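Local coordinates for protein putative modulator of DNA gyrase (Bacteroides thetaiotaomicron, PDB 1VPB) that probably acts as a metallopeptidase of the PmbA/TldD (U62) family, although it was named as a putative modulator of DNA gyrase, at residues Thr293-Arg307 and Ile346-Asp358. Sequence-based numbering, arbitrary orientation.
Sequences TLTDEPHLVKASGAR and ISGSSILVMETGD. With EDO (1,2-ethanediol), chain B.
D296 OD1 is gripped by two consecutive backbone amides of the facing segment. S350 N lies 2.8 Å from D296 OD1, on the syn side and 26° out of the carboxylate plane; I351 N, 3.1 Å from the same OD1, meets it nearly end-on to its C-O bond. With CG anti to the backbone N (chi1 -172°), the carboxylate swings past the strand onto the loop S349-I351 just before strand 352-354. Its other oxygen, OD2, accepts from a water that also donates to G348 O and accepts from S350 OG. An alanine here would probably leave the amides of S350 and I351 without their shared acceptor and the water without one of its partners.

S350 OG also accepts from R307 NE, 2.8 Å away on a nearly straight line within the guanidinium plane. R307 is extended from CG to NE, which carries NH2 close to G348 O; a water links NH2 to S347 OG. Nearby, I351 CD1 is lodged against the loop of tight turns at 297-306, 3.6 Å from A303 CB and also touching L300 and A306. G305 lacks a side chain where a CB would collide with S350 O and I351 CG1, and at its backbone angles a CB would also press on the carbonyl O of S304, which by itself calls for glycine.

Beyond this loop, strands 294-296 and 352-354 pair antiparallel, at 155° between directions. T295 and V353 exchange both amide bonds, including V353 N to T295 O at 2.8 Å, while E297 CG packs on V353 CG2 and E297 OE1 salt-bridges R318. L294 and L352 face I264 of helix 256-265; the paired strands lie between strand 319-323, beside 294-296, and strand 436-437, beside 352-354, within a mixed sheet of the C-terminal region.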
loop_
_atom_site.group_PDB
_atom_site.type_symbol
_atom_site.label_atom_id
_atom_site.label_comp_id
_atom_site.label_asym_id
_atom_site.label_seq_id
_atom_site.Cartn_x
_atom_site.Cartn_y
_atom_site.Cartn_z
ATOM N N THR A 293 -9.718 24.340 20.183
ATOM C CA THR A 293 -8.393 24.534 20.702
ATOM C C THR A 293 -7.635 23.228 20.602
ATOM O O THR A 293 -8.085 22.162 21.052
ATOM C CB THR A 293 -8.492 25.055 22.167
ATOM O OG1 THR A 293 -9.075 26.349 22.158
ATOM C CG2 THR A 293 -7.120 25.241 22.769
ATOM N N LEU A 294 -6.462 23.330 19.995
ATOM C CA LEU A 294 -5.687 22.193 19.580
ATOM C C LEU A 294 -4.228 22.531 19.780
ATOM O O LEU A 294 -3.761 23.552 19.304
ATOM C CB LEU A 294 -5.932 21.895 18.115
ATOM C CG LEU A 294 -5.337 20.578 17.598
ATOM C CD1 LEU A 294 -5.991 19.311 18.140
ATOM C CD2 LEU A 294 -5.393 20.576 16.064
ATOM N N THR A 295 -3.512 21.674 20.515
ATOM C CA THR A 295 -2.082 21.876 20.723
ATOM C C THR A 295 -1.325 20.652 20.242
ATOM O O THR A 295 -1.848 19.522 20.214
ATOM C CB THR A 295 -1.731 22.152 22.193
ATOM O OG1 THR A 295 -2.256 21.095 22.975
ATOM C CG2 THR A 295 -2.423 23.381 22.712
ATOM N N ASP A 296 -0.055 20.880 19.945
ATOM C CA ASP A 296 0.902 19.803 19.690
ATOM C C ASP A 296 1.717 19.635 20.974
ATOM O O ASP A 296 2.271 20.614 21.471
ATOM C CB ASP A 296 1.828 20.207 18.516
ATOM C CG ASP A 296 2.731 19.115 18.030
ATOM O OD1 ASP A 296 2.518 17.897 18.309
ATOM O OD2 ASP A 296 3.709 19.450 17.342
ATOM N N GLU A 297 1.679 18.437 21.538
ATOM C CA GLU A 297 2.243 18.126 22.846
ATOM C C GLU A 297 3.272 17.031 22.718
ATOM O O GLU A 297 2.980 15.887 23.048
ATOM C CB GLU A 297 1.119 17.596 23.719
ATOM C CG GLU A 297 0.052 18.646 23.920
ATOM C CD GLU A 297 0.424 19.654 24.928
ATOM O OE1 GLU A 297 1.543 19.506 25.560
ATOM O OE2 GLU A 297 -0.453 20.556 25.115
ATOM N N PRO A 298 4.432 17.343 22.141
ATOM C CA PRO A 298 5.399 16.276 21.805
ATOM C C PRO A 298 6.115 15.620 22.992
ATOM O O PRO A 298 6.853 14.619 22.805
ATOM C CB PRO A 298 6.444 16.997 20.919
ATOM C CG PRO A 298 6.240 18.459 21.199
ATOM C CD PRO A 298 4.861 18.677 21.668
ATOM N N HIS A 299 5.940 16.208 24.192
ATOM C CA HIS A 299 6.771 15.805 25.323
ATOM C C HIS A 299 6.015 15.016 26.400
ATOM O O HIS A 299 6.523 14.823 27.499
ATOM C CB HIS A 299 7.476 17.009 25.905
ATOM C CG HIS A 299 8.308 17.760 24.922
ATOM N ND1 HIS A 299 8.640 19.094 25.069
ATOM C CD2 HIS A 299 8.865 17.354 23.738
ATOM C CE1 HIS A 299 9.390 19.472 24.035
ATOM N NE2 HIS A 299 9.517 18.438 23.199
ATOM N N LEU A 300 4.812 14.584 26.102
ATOM C CA LEU A 300 4.033 13.730 27.042
ATOM C C LEU A 300 4.713 12.397 27.290
ATOM O O LEU A 300 5.061 11.665 26.379
ATOM C CB LEU A 300 2.603 13.502 26.531
ATOM C CG LEU A 300 1.800 14.756 26.225
ATOM C CD1 LEU A 300 0.454 14.365 25.743
ATOM C CD2 LEU A 300 1.714 15.636 27.449
ATOM N N VAL A 301 4.902 12.061 28.572
ATOM C CA VAL A 301 5.556 10.821 28.930
ATOM C C VAL A 301 4.644 9.619 28.782
ATOM O O VAL A 301 3.428 9.695 29.084
ATOM C CB VAL A 301 6.108 10.975 30.396
ATOM C CG1 VAL A 301 6.647 9.702 30.935
ATOM C CG2 VAL A 301 7.179 12.062 30.405
ATOM N N LYS A 302 5.228 8.514 28.309
ATOM C CA LYS A 302 4.598 7.267 28.011
ATOM C C LYS A 302 3.432 7.462 27.028
ATOM O O LYS A 302 2.430 6.771 27.131
ATOM C CB LYS A 302 3.993 6.573 29.284
ATOM C CG LYS A 302 4.962 6.144 30.345
ATOM C CD LYS A 302 4.319 5.161 31.315
ATOM C CE LYS A 302 5.378 4.567 32.264
ATOM N NZ LYS A 302 4.789 3.716 33.396
ATOM N N ALA A 303 3.578 8.349 26.064
ATOM C CA ALA A 303 2.478 8.704 25.151
ATOM C C ALA A 303 2.883 8.353 23.726
ATOM O O ALA A 303 3.963 8.775 23.287
ATOM C CB ALA A 303 2.192 10.129 25.245
ATOM N N SER A 304 2.020 7.657 23.002
ATOM C CA SER A 304 2.261 7.343 21.583
ATOM C C SER A 304 2.392 8.655 20.814
ATOM O O SER A 304 1.577 9.542 20.957
ATOM C CB SER A 304 1.101 6.555 21.015
ATOM O OG SER A 304 1.377 6.202 19.649
ATOM N N GLY A 305 3.468 8.793 20.040
ATOM C CA GLY A 305 3.732 10.023 19.304
ATOM C C GLY A 305 4.805 10.915 19.878
ATOM O O GLY A 305 5.335 11.827 19.222
ATOM N N ALA A 306 5.126 10.718 21.159
ATOM C CA ALA A 306 6.040 11.633 21.818
ATOM C C ALA A 306 7.462 11.526 21.246
ATOM O O ALA A 306 7.922 10.438 20.886
ATOM C CB ALA A 306 6.054 11.362 23.315
ATOM N N ARG A 307 8.124 12.653 21.160
ATOM C CA ARG A 307 9.502 12.720 20.647
ATOM C C ARG A 307 10.144 14.062 20.913
ATOM O O ARG A 307 9.466 15.089 20.966
ATOM C CB ARG A 307 9.518 12.413 19.137
ATOM C CG ARG A 307 8.727 13.357 18.324
ATOM C CD ARG A 307 8.807 13.075 16.822
ATOM N NE ARG A 307 7.957 14.021 16.085
ATOM C CZ ARG A 307 7.998 14.200 14.771
ATOM N NH1 ARG A 307 8.824 13.497 13.991
ATOM N NH2 ARG A 307 7.170 15.049 14.229
ATOM N N ILE A 346 8.670 22.935 12.596
ATOM C CA ILE A 346 8.989 21.556 12.761
ATOM C C ILE A 346 8.314 20.875 11.573
ATOM O O ILE A 346 7.320 21.373 11.073
ATOM C CB ILE A 346 8.478 21.004 14.137
ATOM C CG1 ILE A 346 9.071 19.603 14.470
ATOM C CG2 ILE A 346 6.980 20.977 14.192
ATOM C CD1 ILE A 346 10.453 19.634 14.971
ATOM N N SER A 347 8.826 19.730 11.179
ATOM C CA SER A 347 8.349 19.045 9.955
ATOM C C SER A 347 6.936 18.502 10.062
ATOM O O SER A 347 6.207 18.331 9.068
ATOM C CB SER A 347 9.309 17.940 9.587
ATOM O OG SER A 347 9.326 16.965 10.585
ATOM N N GLY A 348 6.487 18.236 11.281
ATOM C CA GLY A 348 5.114 17.746 11.474
ATOM C C GLY A 348 4.767 17.675 12.960
ATOM O O GLY A 348 5.658 17.792 13.837
ATOM N N SER A 349 3.485 17.516 13.221
ATOM C CA SER A 349 3.011 17.339 14.604
ATOM C C SER A 349 3.439 16.021 15.194
ATOM O O SER A 349 3.874 15.122 14.475
ATOM C CB SER A 349 1.481 17.439 14.645
ATOM O OG SER A 349 0.872 16.455 13.837
ATOM N N SER A 350 3.329 15.906 16.534
ATOM C CA SER A 350 3.776 14.730 17.249
ATOM C C SER A 350 2.612 14.095 18.011
ATOM O O SER A 350 2.293 12.938 17.796
ATOM C CB SER A 350 4.881 15.081 18.198
ATOM O OG SER A 350 6.063 15.562 17.517
ATOM N N ILE A 351 1.948 14.904 18.867
ATOM C CA ILE A 351 0.734 14.458 19.543
ATOM C C ILE A 351 -0.249 15.589 19.515
ATOM O O ILE A 351 0.030 16.642 20.049
ATOM C CB ILE A 351 0.977 14.040 21.029
ATOM C CG1 ILE A 351 1.998 12.929 21.136
ATOM C CG2 ILE A 351 -0.357 13.580 21.654
ATOM C CD1 ILE A 351 2.382 12.547 22.572
ATOM N N LEU A 352 -1.360 15.382 18.805
ATOM C CA LEU A 352 -2.395 16.407 18.740
ATOM C C LEU A 352 -3.384 16.226 19.853
ATOM O O LEU A 352 -3.972 15.145 20.031
ATOM C CB LEU A 352 -3.108 16.392 17.423
ATOM C CG LEU A 352 -2.191 16.761 16.239
ATOM C CD1 LEU A 352 -2.933 16.565 14.961
ATOM C CD2 LEU A 352 -1.677 18.165 16.277
ATOM N N VAL A 353 -3.578 17.299 20.602
ATOM C CA VAL A 353 -4.476 17.256 21.768
ATOM C C VAL A 353 -5.536 18.348 21.622
ATOM O O VAL A 353 -5.228 19.556 21.631
ATOM C CB VAL A 353 -3.710 17.471 23.069
ATOM C CG1 VAL A 353 -4.681 17.450 24.277
ATOM C CG2 VAL A 353 -2.562 16.411 23.225
ATOM N N MET A 354 -6.779 17.913 21.497
ATOM C CA MET A 354 -7.913 18.819 21.441
ATOM C C MET A 354 -8.387 19.096 22.866
ATOM O O MET A 354 -8.409 18.193 23.702
ATOM C CB MET A 354 -9.041 18.173 20.627
ATOM C CG MET A 354 -10.267 19.038 20.411
ATOM S SD MET A 354 -10.177 20.233 19.053
ATOM C CE MET A 354 -10.273 19.148 17.641
ATOM N N GLU A 355 -8.730 20.349 23.140
ATOM C CA GLU A 355 -9.319 20.715 24.421
ATOM C C GLU A 355 -10.635 19.972 24.603
ATOM O O GLU A 355 -11.450 19.882 23.683
ATOM C CB GLU A 355 -9.469 22.225 24.504
ATOM C CG GLU A 355 -10.336 22.699 25.643
ATOM C CD GLU A 355 -10.502 24.196 25.566
ATOM O OE1 GLU A 355 -9.502 24.845 25.939
ATOM O OE2 GLU A 355 -11.583 24.671 25.079
ATOM N N THR A 356 -10.828 19.369 25.792
ATOM C CA THR A 356 -12.025 18.593 26.109
ATOM C C THR A 356 -13.082 19.358 26.881
ATOM O O THR A 356 -12.762 20.309 27.589
ATOM C CB THR A 356 -11.623 17.350 26.946
ATOM O OG1 THR A 356 -10.795 17.785 28.041
ATOM C CG2 THR A 356 -10.755 16.418 26.120
ATOM N N GLY A 357 -14.324 18.953 26.670
ATOM C CA GLY A 357 -15.499 19.468 27.374
ATOM C C GLY A 357 -15.813 18.576 28.538
ATOM O O GLY A 357 -14.951 17.817 29.003
ATOM N N ASP A 358 -17.046 18.656 29.022
ATOM C CA ASP A 358 -17.409 17.954 30.263
ATOM C C ASP A 358 -18.445 16.856 30.080
ATOM O O ASP A 358 -18.952 16.333 31.067
ATOM C CB ASP A 358 -17.879 18.962 31.330
ATOM C CG ASP A 358 -19.133 19.728 30.917
ATOM O OD1 ASP A 358 -19.670 19.468 29.819
ATOM O OD2 ASP A 358 -19.646 20.621 31.638
HETATM C C1 EDO B . 6.236 6.446 20.606
HETATM O O1 EDO B . 5.062 6.178 19.867
HETATM C C2 EDO B . 7.239 7.147 19.727
HETATM O O2 EDO B . 6.818 8.461 19.358
HETATM O O HOH W 1 -11.220 21.974 21.566
HETATM O O HOH W 2 -11.710 26.260 22.878
HETATM O O HOH W 3 -5.156 21.606 23.623
HETATM O O HOH W 4 5.847 18.117 16.627
HETATM O O HOH W 5 7.527 15.105 11.391
HETATM O O HOH W 6 10.188 13.751 11.123
#